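Local coordinates for putative secreted glycosylhydrolase (Parabacteroides distasonis ATCC 8503, PDB 3IMM), which is a putative secreted glycoside hydrolase of the 3-keto-disaccharide hydrolase family, with a concanavalin-like beta-sandwich fold and a bound sodium ion, at residues D74-S79 against S165-P170; Y105-A110 against S161-W166. All coordinates share one frame; numbering follows the deposited sequence.

Interaction 1 of 2, residues D74-S79 against S165-P170; sequences DWIPNS and SWLPKP
Ile76 lays its CG2 methyl at the edge of the Trp166 indole, near the ring plane, with CG2 3.7 Å from Trp166 CD1. The same methyl meets Leu167 CD2 at 3.8 Å, the two side chains crossing at about a right angle. CG1 lies anti to the carbonyl carbon, beside the backbone N (chi1 -73°), over the centre of the Trp75 ring, while CG2, anti to the backbone N, faces Trp166 and Leu167. Pro77, whose CA is nearest that of Leu167, sets CB loosely against Trp166 O and Pro168 CD. The polar half lies beyond this proline. Lys169, extended beyond CG, runs past Pro77 O and ends in a hydrogen bond from NZ to Asn78 OD1 (2.6 Å), made in the plane of the amide. Asn78 is gripped from its other end too: ND2 donates to Asp74 O at 2.7 Å, which fixes the amide's rotation and turns OD1 to the lysine. A water bridges the backbones, donating a hydrogen bond to Pro77 O (2.9 Å) and accepting one from Lys169 N (3.0 Å). Within the turn, Trp75 O accepts from both Asn78 N and Ser79 OG, on opposite faces of its carbonyl plane. This surface contact joins the turn between antiparallel strands 62-69 and 80-85, whose Trp75 packs on Val66 and Cys69, to the long loop between strands 141-147 and 179-182.

Interaction 2 of 2, residues Y105-A110 against S161-W166; sequences YGHLGA and SDIPSW
Tyr105 and Trp166 meet at their edges, the phenol OH 3.5 Å from Trp166 CZ2 and near the indole plane, while the side chains cross at about a right angle. With CG anti to the backbone N (chi1 176°), the phenol extends toward the indole, and Pro164 CG sits obliquely by its ring. Pro164 also serves the indole, its CB lying 3.4 Å above the plane over the ring centre. Next along the chain, Gly106, with a positive phi (74°) that suits glycine, brings bare backbone to Ile163 and Pro164: its O lies 3.7 Å from both Ile163 CG1 and Pro164 CD. His107 NE2 reaches Ile163 CG2 at 3.9 Å. Its ring is oriented by ND1, which donates to Tyr105 O (2.8 Å, N-H...O angle 168°) in the plane of the imidazole, and Phe171 stacks on it. Farther out, Asn157 ND2 hydrogen-bonds to both Gly106 O and Ser161 OG, linking the segments indirectly. Tyr105 packs on Glu81 and Gln83, two residues of the sodium site; its side chain is about 5 Å from the ion. No hydrogen bond directly joins the two segments: they meet by van der Waals packing.

From the N terminus, 74-79 comes first, in the turn between strands 62-69 and 80-85; 105-110 follows, in the loop leading to strand 122-130. Both find their partners in the one long loop after strand 141-147, so the second closure (105-110 with 161-166) lies within the span of the first (74-79 with 165-170). The two contacts end on the same piece of chain and share Ser165 and Trp166, and Leu167 CD1 of interaction 1 packs 3.8 Å from His107 CE1 of interaction 2. Together they tie loops flanking strand 80-85, at the border of the five-stranded sheet, to the loop leading from the six-stranded sheet into strand 179-182.

Interaction 1 of 2, residues D74-S79 against S165-P170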
ATOM      1  N   ASP A  74     -12.404   4.942  -9.811  1.00 35.87           N
ATOM      2  CA  ASP A  74     -12.156   6.145  -9.000  1.00 33.41           C
ATOM      3  C   ASP A  74     -11.618   5.781  -7.608  1.00 30.86           C
ATOM      4  O   ASP A  74     -12.235   6.077  -6.572  1.00 28.18           O
ATOM      5  CB  ASP A  74     -13.462   6.955  -8.892  1.00 35.29           C
ATOM      6  CG  ASP A  74     -13.275   8.308  -8.198  1.00 34.89           C
ATOM      7  OD1 ASP A  74     -12.174   8.894  -8.290  1.00 35.39           O
ATOM      8  OD2 ASP A  74     -14.247   8.776  -7.583  1.00 37.43           O
ATOM      9  N   TRP A  75     -10.442   5.167  -7.595  1.00 29.54           N
ATOM     10  CA  TRP A  75      -9.930   4.512  -6.392  1.00 30.64           C
ATOM     11  C   TRP A  75      -9.262   5.450  -5.409  1.00 30.56           C
ATOM     12  O   TRP A  75      -9.283   5.208  -4.221  1.00 28.18           O
ATOM     13  CB  TRP A  75      -8.945   3.390  -6.765  1.00 32.16           C
ATOM     14  CG  TRP A  75      -7.625   3.798  -7.425  1.00 34.09           C
ATOM     15  CD1 TRP A  75      -7.352   3.839  -8.772  1.00 33.68           C
ATOM     16  CD2 TRP A  75      -6.391   4.139  -6.759  1.00 31.53           C
ATOM     17  NE1 TRP A  75      -6.037   4.176  -8.973  1.00 34.02           N
ATOM     18  CE2 TRP A  75      -5.424   4.372  -7.765  1.00 34.63           C
ATOM     19  CE3 TRP A  75      -6.016   4.258  -5.421  1.00 33.11           C
ATOM     20  CZ2 TRP A  75      -4.110   4.742  -7.477  1.00 33.96           C
ATOM     21  CZ3 TRP A  75      -4.704   4.627  -5.123  1.00 35.54           C
ATOM     22  CH2 TRP A  75      -3.766   4.875  -6.157  1.00 34.83           C
ATOM     23  N   ILE A  76      -8.689   6.539  -5.925  1.00 30.80           N
ATOM     24  CA  ILE A  76      -7.791   7.360  -5.145  1.00 28.92           C
ATOM     25  C   ILE A  76      -8.501   7.906  -3.888  1.00 29.13           C
ATOM     26  O   ILE A  76      -7.961   7.786  -2.796  1.00 31.14           O
ATOM     27  CB  ILE A  76      -7.157   8.462  -6.029  1.00 30.57           C
ATOM     28  CG1 ILE A  76      -6.108   7.853  -6.961  1.00 27.33           C
ATOM     29  CG2 ILE A  76      -6.498   9.553  -5.167  1.00 24.28           C
ATOM     30  CD1 ILE A  76      -5.844   8.681  -8.227  1.00 30.99           C
ATOM     31  N   PRO A  77      -9.698   8.518  -4.040  1.00 29.49           N
ATOM     32  CA  PRO A  77     -10.423   8.969  -2.865  1.00 29.31           C
ATOM     33  C   PRO A  77     -11.246   7.890  -2.160  1.00 30.15           C
ATOM     34  O   PRO A  77     -11.778   8.146  -1.104  1.00 33.38           O
ATOM     35  CB  PRO A  77     -11.364  10.077  -3.420  1.00 31.09           C
ATOM     36  CG  PRO A  77     -11.466   9.840  -4.890  1.00 29.72           C
ATOM     37  CD  PRO A  77     -10.414   8.845  -5.294  1.00 28.17           C
ATOM     38  N   ASN A  78     -11.358   6.692  -2.723  1.00 30.50           N
ATOM     39  CA  ASN A  78     -12.233   5.671  -2.142  1.00 28.84           C
ATOM     40  C   ASN A  78     -11.425   4.484  -1.698  1.00 28.52           C
ATOM     41  O   ASN A  78     -11.749   3.357  -2.020  1.00 27.92           O
ATOM     42  CB  ASN A  78     -13.316   5.254  -3.144  1.00 28.89           C
ATOM     43  CG  ASN A  78     -14.204   6.407  -3.545  1.00 27.78           C
ATOM     44  OD1 ASN A  78     -14.878   6.973  -2.715  1.00 34.14           O
ATOM     45  ND2 ASN A  78     -14.186   6.767  -4.806  1.00 31.15           N
ATOM     46  N   SER A  79     -10.358   4.744  -0.947  1.00 29.08           N
ATOM     47  CA  SER A  79      -9.450   3.672  -0.538  1.00 28.21           C
ATOM     48  C   SER A  79      -8.471   4.145   0.530  1.00 28.00           C
ATOM     49  O   SER A  79      -8.369   5.336   0.826  1.00 25.94           O
ATOM     50  CB  SER A  79      -8.654   3.108  -1.739  1.00 27.67           C
ATOM     51  OG  SER A  79      -7.758   4.082  -2.277  1.00 29.78           O
ATOM     52  N   SER A 165      -5.444  17.594  -0.998  1.00 29.31           N
ATOM     53  CA  SER A 165      -6.759  17.955  -1.469  1.00 28.71           C
ATOM     54  C   SER A 165      -7.464  16.812  -2.209  1.00 28.54           C
ATOM     55  O   SER A 165      -8.690  16.691  -2.147  1.00 28.88           O
ATOM     56  CB  SER A 165      -6.646  19.178  -2.330  1.00 29.09           C
ATOM     57  OG  SER A 165      -7.907  19.488  -2.867  1.00 37.06           O
ATOM     58  N   TRP A 166      -6.692  15.937  -2.860  1.00 29.35           N
ATOM     59  CA  TRP A 166      -7.264  14.809  -3.613  1.00 27.64           C
ATOM     60  C   TRP A 166      -7.739  13.624  -2.759  1.00 29.36           C
ATOM     61  O   TRP A 166      -8.251  12.622  -3.306  1.00 30.13           O
ATOM     62  CB  TRP A 166      -6.287  14.337  -4.709  1.00 29.12           C
ATOM     63  CG  TRP A 166      -4.954  13.813  -4.219  1.00 24.39           C
ATOM     64  CD1 TRP A 166      -4.661  12.536  -3.879  1.00 27.57           C
ATOM     65  CD2 TRP A 166      -3.734  14.560  -4.063  1.00 29.30           C
ATOM     66  NE1 TRP A 166      -3.351  12.434  -3.495  1.00 26.44           N
ATOM     67  CE2 TRP A 166      -2.757  13.664  -3.597  1.00 28.17           C
ATOM     68  CE3 TRP A 166      -3.382  15.910  -4.248  1.00 29.15           C
ATOM     69  CZ2 TRP A 166      -1.453  14.053  -3.340  1.00 27.54           C
ATOM     70  CZ3 TRP A 166      -2.079  16.288  -3.991  1.00 26.90           C
ATOM     71  CH2 TRP A 166      -1.141  15.375  -3.543  1.00 29.14           C
ATOM     72  N   LEU A 167      -7.618  13.737  -1.430  1.00 28.81           N
ATOM     73  CA  LEU A 167      -8.090  12.682  -0.503  1.00 28.40           C
ATOM     74  C   LEU A 167      -9.105  13.242   0.497  1.00 28.59           C
ATOM     75  O   LEU A 167      -8.851  13.246   1.701  1.00 28.72           O
ATOM     76  CB  LEU A 167      -6.890  12.068   0.239  1.00 29.43           C
ATOM     77  CG  LEU A 167      -5.721  11.549  -0.613  1.00 27.63           C
ATOM     78  CD1 LEU A 167      -4.543  11.191   0.217  1.00 26.67           C
ATOM     79  CD2 LEU A 167      -6.204  10.381  -1.422  1.00 24.19           C
ATOM     80  N   PRO A 168     -10.261  13.741  -0.004  1.00 29.53           N
ATOM     81  CA  PRO A 168     -11.142  14.499   0.861  1.00 28.72           C
ATOM     82  C   PRO A 168     -12.043  13.691   1.801  1.00 28.75           C
ATOM     83  O   PRO A 168     -12.621  14.258   2.714  1.00 29.55           O
ATOM     84  CB  PRO A 168     -11.983  15.313  -0.145  1.00 29.72           C
ATOM     85  CG  PRO A 168     -12.088  14.471  -1.301  1.00 30.85           C
ATOM     86  CD  PRO A 168     -10.786  13.684  -1.379  1.00 30.11           C
ATOM     87  N   LYS A 169     -12.176  12.396   1.597  1.00 28.88           N
ATOM     88  CA  LYS A 169     -13.194  11.634   2.325  1.00 32.38           C
ATOM     89  C   LYS A 169     -12.652  11.244   3.691  1.00 31.16           C
ATOM     90  O   LYS A 169     -11.618  10.570   3.751  1.00 32.06           O
ATOM     91  CB  LYS A 169     -13.598  10.386   1.540  1.00 32.45           C
ATOM     92  CG  LYS A 169     -14.119  10.719   0.156  1.00 35.98           C
ATOM     93  CD  LYS A 169     -15.108   9.684  -0.307  1.00 39.67           C
ATOM     94  CE  LYS A 169     -15.586   9.956  -1.736  1.00 41.13           C
ATOM     95  NZ  LYS A 169     -16.563   8.911  -2.168  1.00 42.24           N
ATOM     96  N   PRO A 170     -13.332  11.680   4.786  1.00 30.49           N
ATOM     97  CA  PRO A 170     -12.856  11.376   6.144  1.00 30.15           C
ATOM     98  C   PRO A 170     -12.690   9.870   6.337  1.00 29.50           C
ATOM     99  O   PRO A 170     -13.617   9.102   6.058  1.00 28.88           O
ATOM    100  CB  PRO A 170     -13.971  11.919   7.043  1.00 29.51           C
ATOM    101  CG  PRO A 170     -14.642  12.950   6.255  1.00 30.63           C
ATOM    102  CD  PRO A 170     -14.576  12.462   4.820  1.00 30.62           C
TER
HETATM  103  O   HOH W   1     -10.467  10.372   0.209  1.00 28.50           O

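Interaction 2 of 2, residues Y105-A110 against S161-W166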
ATOM      1  N   TYR A 105      -0.527   6.735   3.554  1.00 27.57           N
ATOM      2  CA  TYR A 105      -0.185   7.852   2.716  1.00 27.47           C
ATOM      3  C   TYR A 105      -1.182   8.967   2.930  1.00 26.83           C
ATOM      4  O   TYR A 105      -2.390   8.751   2.911  1.00 29.87           O
ATOM      5  CB  TYR A 105      -0.118   7.527   1.215  1.00 28.31           C
ATOM      6  CG  TYR A 105       0.138   8.775   0.438  1.00 28.11           C
ATOM      7  CD1 TYR A 105       1.406   9.318   0.409  1.00 30.01           C
ATOM      8  CD2 TYR A 105      -0.905   9.486  -0.180  1.00 29.20           C
ATOM      9  CE1 TYR A 105       1.659  10.523  -0.231  1.00 33.20           C
ATOM     10  CE2 TYR A 105      -0.655  10.688  -0.828  1.00 31.72           C
ATOM     11  CZ  TYR A 105       0.639  11.182  -0.865  1.00 31.98           C
ATOM     12  OH  TYR A 105       0.934  12.346  -1.495  1.00 37.00           O
ATOM     13  N   GLY A 106      -0.652  10.157   3.114  1.00 26.36           N
ATOM     14  CA  GLY A 106      -1.486  11.359   3.325  1.00 27.85           C
ATOM     15  C   GLY A 106      -2.172  11.517   4.662  1.00 28.28           C
ATOM     16  O   GLY A 106      -2.829  12.571   4.911  1.00 29.23           O
ATOM     17  N   HIS A 107      -1.973  10.536   5.557  1.00 27.84           N
ATOM     18  CA  HIS A 107      -2.775  10.412   6.782  1.00 27.40           C
ATOM     19  C   HIS A 107      -2.010  10.183   8.088  1.00 28.20           C
ATOM     20  O   HIS A 107      -2.379  10.743   9.141  1.00 24.52           O
ATOM     21  CB  HIS A 107      -3.851   9.334   6.586  1.00 27.46           C
ATOM     22  CG  HIS A 107      -4.880   9.721   5.570  1.00 25.86           C
ATOM     23  ND1 HIS A 107      -4.698   9.545   4.213  1.00 25.12           N
ATOM     24  CD2 HIS A 107      -6.078  10.336   5.716  1.00 23.93           C
ATOM     25  CE1 HIS A 107      -5.754  10.013   3.574  1.00 23.54           C
ATOM     26  NE2 HIS A 107      -6.603  10.504   4.464  1.00 25.10           N
ATOM     27  N   LEU A 108      -0.978   9.345   8.044  1.00 26.34           N
ATOM     28  CA  LEU A 108      -0.267   8.939   9.244  1.00 26.02           C
ATOM     29  C   LEU A 108       1.154   8.488   8.933  1.00 27.47           C
ATOM     30  O   LEU A 108       1.367   7.615   8.088  1.00 28.45           O
ATOM     31  CB  LEU A 108      -1.042   7.796   9.948  1.00 26.44           C
ATOM     32  CG  LEU A 108      -0.443   7.282  11.261  1.00 23.15           C
ATOM     33  CD1 LEU A 108      -0.537   8.382  12.400  1.00 20.38           C
ATOM     34  CD2 LEU A 108      -1.128   5.958  11.636  1.00 22.33           C
ATOM     35  N   GLY A 109       2.119   9.088   9.630  1.00 27.01           N
ATOM     36  CA  GLY A 109       3.518   8.742   9.490  1.00 28.28           C
ATOM     37  C   GLY A 109       3.867   7.407  10.130  1.00 32.02           C
ATOM     38  O   GLY A 109       3.119   6.889  10.976  1.00 29.94           O
ATOM     39  N   ALA A 110       5.017   6.864   9.727  1.00 34.22           N
ATOM     40  CA  ALA A 110       5.598   5.689  10.387  1.00 34.93           C
ATOM     41  C   ALA A 110       6.323   6.182  11.634  1.00 35.27           C
ATOM     42  O   ALA A 110       6.677   7.355  11.722  1.00 33.49           O
ATOM     43  CB  ALA A 110       6.532   4.947   9.452  1.00 33.08           C
ATOM     44  N   SER A 161      -1.040  17.685  10.325  1.00 29.73           N
ATOM     45  CA  SER A 161      -0.676  17.905   8.942  1.00 30.45           C
ATOM     46  C   SER A 161      -1.922  17.955   8.056  1.00 31.58           C
ATOM     47  O   SER A 161      -2.947  17.335   8.350  1.00 28.94           O
ATOM     48  CB  SER A 161       0.274  16.802   8.456  1.00 32.42           C
ATOM     49  OG  SER A 161      -0.355  15.534   8.450  1.00 26.78           O
ATOM     50  N   ASP A 162      -1.831  18.681   6.953  1.00 33.11           N
ATOM     51  CA  ASP A 162      -2.993  18.783   6.058  1.00 31.92           C
ATOM     52  C   ASP A 162      -3.042  17.547   5.170  1.00 28.90           C
ATOM     53  O   ASP A 162      -2.014  17.089   4.708  1.00 26.93           O
ATOM     54  CB  ASP A 162      -3.017  20.083   5.247  1.00 33.93           C
ATOM     55  CG  ASP A 162      -1.809  20.239   4.365  1.00 38.87           C
ATOM     56  OD1 ASP A 162      -0.719  20.421   4.939  1.00 40.86           O
ATOM     57  OD2 ASP A 162      -1.951  20.214   3.114  1.00 36.86           O
ATOM     58  N   ILE A 163      -4.258  17.034   4.961  1.00 26.24           N
ATOM     59  CA  ILE A 163      -4.510  15.928   4.039  1.00 27.09           C
ATOM     60  C   ILE A 163      -4.537  16.480   2.616  1.00 29.19           C
ATOM     61  O   ILE A 163      -5.218  17.473   2.367  1.00 28.30           O
ATOM     62  CB  ILE A 163      -5.871  15.220   4.356  1.00 26.60           C
ATOM     63  CG1 ILE A 163      -5.832  14.556   5.772  1.00 25.87           C
ATOM     64  CG2 ILE A 163      -6.181  14.193   3.271  1.00 25.71           C
ATOM     65  CD1 ILE A 163      -7.193  14.338   6.427  1.00 22.98           C
ATOM     66  N   PRO A 164      -3.829  15.829   1.675  1.00 27.80           N
ATOM     67  CA  PRO A 164      -3.841  16.332   0.291  1.00 27.98           C
ATOM     68  C   PRO A 164      -5.253  16.538  -0.219  1.00 28.74           C
ATOM     69  O   PRO A 164      -6.156  15.755   0.102  1.00 28.71           O
ATOM     70  CB  PRO A 164      -3.153  15.241  -0.476  1.00 26.96           C
ATOM     71  CG  PRO A 164      -2.272  14.580   0.488  1.00 27.58           C
ATOM     72  CD  PRO A 164      -2.996  14.630   1.811  1.00 28.15           C
ATOM     73  N   SER A 165      -5.444  17.594  -0.998  1.00 29.31           N
ATOM     74  CA  SER A 165      -6.759  17.955  -1.469  1.00 28.71           C
ATOM     75  C   SER A 165      -7.464  16.812  -2.209  1.00 28.54           C
ATOM     76  O   SER A 165      -8.690  16.691  -2.147  1.00 28.88           O
ATOM     77  CB  SER A 165      -6.646  19.178  -2.330  1.00 29.09           C
ATOM     78  OG  SER A 165      -7.907  19.488  -2.867  1.00 37.06           O
ATOM     79  N   TRP A 166      -6.692  15.937  -2.860  1.00 29.35           N
ATOM     80  CA  TRP A 166      -7.264  14.809  -3.613  1.00 27.64           C
ATOM     81  C   TRP A 166      -7.739  13.624  -2.759  1.00 29.36           C
ATOM     82  O   TRP A 166      -8.251  12.622  -3.306  1.00 30.13           O
ATOM     83  CB  TRP A 166      -6.287  14.337  -4.709  1.00 29.12           C
ATOM     84  CG  TRP A 166      -4.954  13.813  -4.219  1.00 24.39           C
ATOM     85  CD1 TRP A 166      -4.661  12.536  -3.879  1.00 27.57           C
ATOM     86  CD2 TRP A 166      -3.734  14.560  -4.063  1.00 29.30           C
ATOM     87  NE1 TRP A 166      -3.351  12.434  -3.495  1.00 26.44           N
ATOM     88  CE2 TRP A 166      -2.757  13.664  -3.597  1.00 28.17           C
ATOM     89  CE3 TRP A 166      -3.382  15.910  -4.248  1.00 29.15           C
ATOM     90  CZ2 TRP A 166      -1.453  14.053  -3.340  1.00 27.54           C
ATOM     91  CZ3 TRP A 166      -2.079  16.288  -3.991  1.00 26.90           C
ATOM     92  CH2 TRP A 166      -1.141  15.375  -3.543  1.00 29.14           C
TER